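Local coordinates for protein putative c-1-tetrahydrofolate synthase, cytoplasmic (PDB 4A26) that probably interconverts methylene-, methenyl- and formyl-tetrahydrofolate in one-carbon metabolism, acting as a homodimeric NAD(P)-dependent dehydrogenase and cyclohydrolase, at residues Val154-Cys159 / Gly232-Asp237. Numbering follows the deposited sequence.
Sequences VLLKRC and GAAVVD
Leu156 and Leu155 present one methyl group each to Val236, and the two methyls of the valine divide the work. Its CG2 lies 4.2 Å from CD2 of Leu156, while its CG1 lies 4.2 Å from CD2 of Leu155. The same CD2 of Leu156 also reaches CB of Ala234, at 4.3 Å, and therefore bridges two residues of the strand. All three approaches are between carbons at van der Waals range, and all four residues are buried, which identifies the contact as apolar packing. Leu156 does not aim its CB straight at the strand; with CG anti to the carbonyl carbon (chi1 -63°), the branch instead swings its end nearer. Val236 holds CG1 anti to its backbone N, and this torsion (chi1 -171°) turns CG1 toward Leu155 and CG2, which is anti to the carbonyl carbon, toward Leu156.

The strand 234-237 alternates as expected: Ala234 and Val236 direct CB toward the helix, Val235 away from it. It is an inner strand of the parallel sheet in the NAD(P)-binding, Rossmann-like domain, between strands 213-216 and 269-271, and the C-terminal part of helix 147-159 packs on one face of that sheet. The axes of the segments 154-159 and 234-237 approach to 10.3 Å, and their N-to-C directions differ by 144°, roughly antiparallel.

Farther out, Ile161, in the loop that follows, touches both Leu156 and Ala234 and extends the apolar patch. Leu155 is backed by Ile14 of helix 11-32 and Met280 of helix 279-297. Away from the strand, Lys157 and Arg158 form salt bridges with Glu188 and Glu21, respectively.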
loop_
_atom_site.group_PDB
_atom_site.type_symbol
_atom_site.label_atom_id
_atom_site.label_comp_id
_atom_site.label_asym_id
_atom_site.label_seq_id
_atom_site.Cartn_x
_atom_site.Cartn_y
_atom_site.Cartn_z
ATOM N N VAL A 154 -1.520 10.474 -14.753
ATOM C CA VAL A 154 -1.446 10.676 -16.207
ATOM C C VAL A 154 -1.736 12.132 -16.594
ATOM O O VAL A 154 -1.107 12.674 -17.498
ATOM C CB VAL A 154 -2.390 9.715 -16.968
ATOM C CG1 VAL A 154 -2.464 10.087 -18.444
ATOM C CG2 VAL A 154 -1.920 8.271 -16.806
ATOM N N LEU A 155 -2.680 12.759 -15.903
ATOM C CA LEU A 155 -2.892 14.205 -16.013
ATOM C C LEU A 155 -1.586 14.984 -15.875
ATOM O O LEU A 155 -1.324 15.899 -16.652
ATOM C CB LEU A 155 -3.889 14.688 -14.950
ATOM C CG LEU A 155 -5.325 14.992 -15.391
ATOM C CD1 LEU A 155 -5.769 14.127 -16.559
ATOM C CD2 LEU A 155 -6.268 14.820 -14.202
ATOM N N LEU A 156 -0.774 14.614 -14.887
ATOM C CA LEU A 156 0.507 15.280 -14.641
ATOM C C LEU A 156 1.512 14.987 -15.750
ATOM O O LEU A 156 2.015 15.905 -16.389
ATOM C CB LEU A 156 1.084 14.853 -13.287
ATOM C CG LEU A 156 0.261 15.220 -12.047
ATOM C CD1 LEU A 156 0.771 14.466 -10.837
ATOM C CD2 LEU A 156 0.295 16.718 -11.794
ATOM N N LYS A 157 1.793 13.704 -15.975
ATOM C CA LYS A 157 2.724 13.269 -17.022
ATOM C C LYS A 157 2.445 13.947 -18.355
ATOM O O LYS A 157 3.367 14.406 -19.036
ATOM C CB LYS A 157 2.631 11.755 -17.229
ATOM C CG LYS A 157 3.300 10.913 -16.150
ATOM C CD LYS A 157 3.377 9.451 -16.583
ATOM C CE LYS A 157 4.354 8.650 -15.741
ATOM N NZ LYS A 157 3.786 8.333 -14.409
ATOM N N ARG A 158 1.165 13.995 -18.718
ATOM C CA ARG A 158 0.740 14.529 -20.006
ATOM C C ARG A 158 0.752 16.052 -20.084
ATOM O O ARG A 158 0.686 16.607 -21.176
ATOM C CB ARG A 158 -0.641 13.984 -20.376
ATOM C CG ARG A 158 -0.574 12.578 -20.944
ATOM C CD ARG A 158 -1.935 12.072 -21.352
ATOM N NE ARG A 158 -1.844 11.120 -22.455
ATOM C CZ ARG A 158 -1.879 11.447 -23.746
ATOM N NH1 ARG A 158 -1.996 12.716 -24.136
ATOM N NH2 ARG A 158 -1.792 10.492 -24.660
ATOM N N CYS A 159 0.828 16.719 -18.938
ATOM C CA CYS A 159 1.038 18.166 -18.898
ATOM C C CYS A 159 2.517 18.521 -18.734
ATOM O O CYS A 159 2.872 19.696 -18.663
ATOM C CB CYS A 159 0.221 18.795 -17.770
ATOM S SG CYS A 159 -1.538 18.865 -18.119
ATOM N N GLY A 232 3.529 28.498 -8.188
ATOM C CA GLY A 232 4.052 27.655 -9.270
ATOM C C GLY A 232 3.660 26.187 -9.163
ATOM O O GLY A 232 4.069 25.369 -9.990
ATOM N N ALA A 233 2.856 25.854 -8.155
ATOM C CA ALA A 233 2.475 24.466 -7.888
ATOM C C ALA A 233 1.510 23.924 -8.932
ATOM O O ALA A 233 0.927 24.682 -9.713
ATOM C CB ALA A 233 1.847 24.349 -6.501
ATOM N N ALA A 234 1.357 22.603 -8.938
ATOM C CA ALA A 234 0.368 21.933 -9.770
ATOM C C ALA A 234 -0.707 21.403 -8.842
ATOM O O ALA A 234 -0.404 20.667 -7.899
ATOM C CB ALA A 234 1.003 20.798 -10.548
ATOM N N VAL A 235 -1.957 21.780 -9.101
ATOM C CA VAL A 235 -3.070 21.384 -8.249
ATOM C C VAL A 235 -4.088 20.545 -9.018
ATOM O O VAL A 235 -4.637 20.998 -10.020
ATOM C CB VAL A 235 -3.781 22.617 -7.658
ATOM C CG1 VAL A 235 -4.909 22.182 -6.716
ATOM C CG2 VAL A 235 -2.787 23.502 -6.930
ATOM N N VAL A 236 -4.338 19.324 -8.539
ATOM C CA VAL A 236 -5.381 18.469 -9.117
ATOM C C VAL A 236 -6.556 18.322 -8.152
ATOM O O VAL A 236 -6.420 17.742 -7.077
ATOM C CB VAL A 236 -4.854 17.075 -9.503
ATOM C CG1 VAL A 236 -5.918 16.319 -10.289
ATOM C CG2 VAL A 236 -3.585 17.195 -10.324
ATOM N N ASP A 237 -7.707 18.853 -8.556
ATOM C CA ASP A 237 -8.909 18.833 -7.737
ATOM C C ASP A 237 -9.736 17.599 -8.083
ATOM O O ASP A 237 -10.375 17.546 -9.124
ATOM C CB ASP A 237 -9.719 20.113 -7.986
ATOM C CG ASP A 237 -10.777 20.368 -6.925
ATOM O OD1 ASP A 237 -11.204 19.424 -6.226
ATOM O OD2 ASP A 237 -11.184 21.535 -6.785
#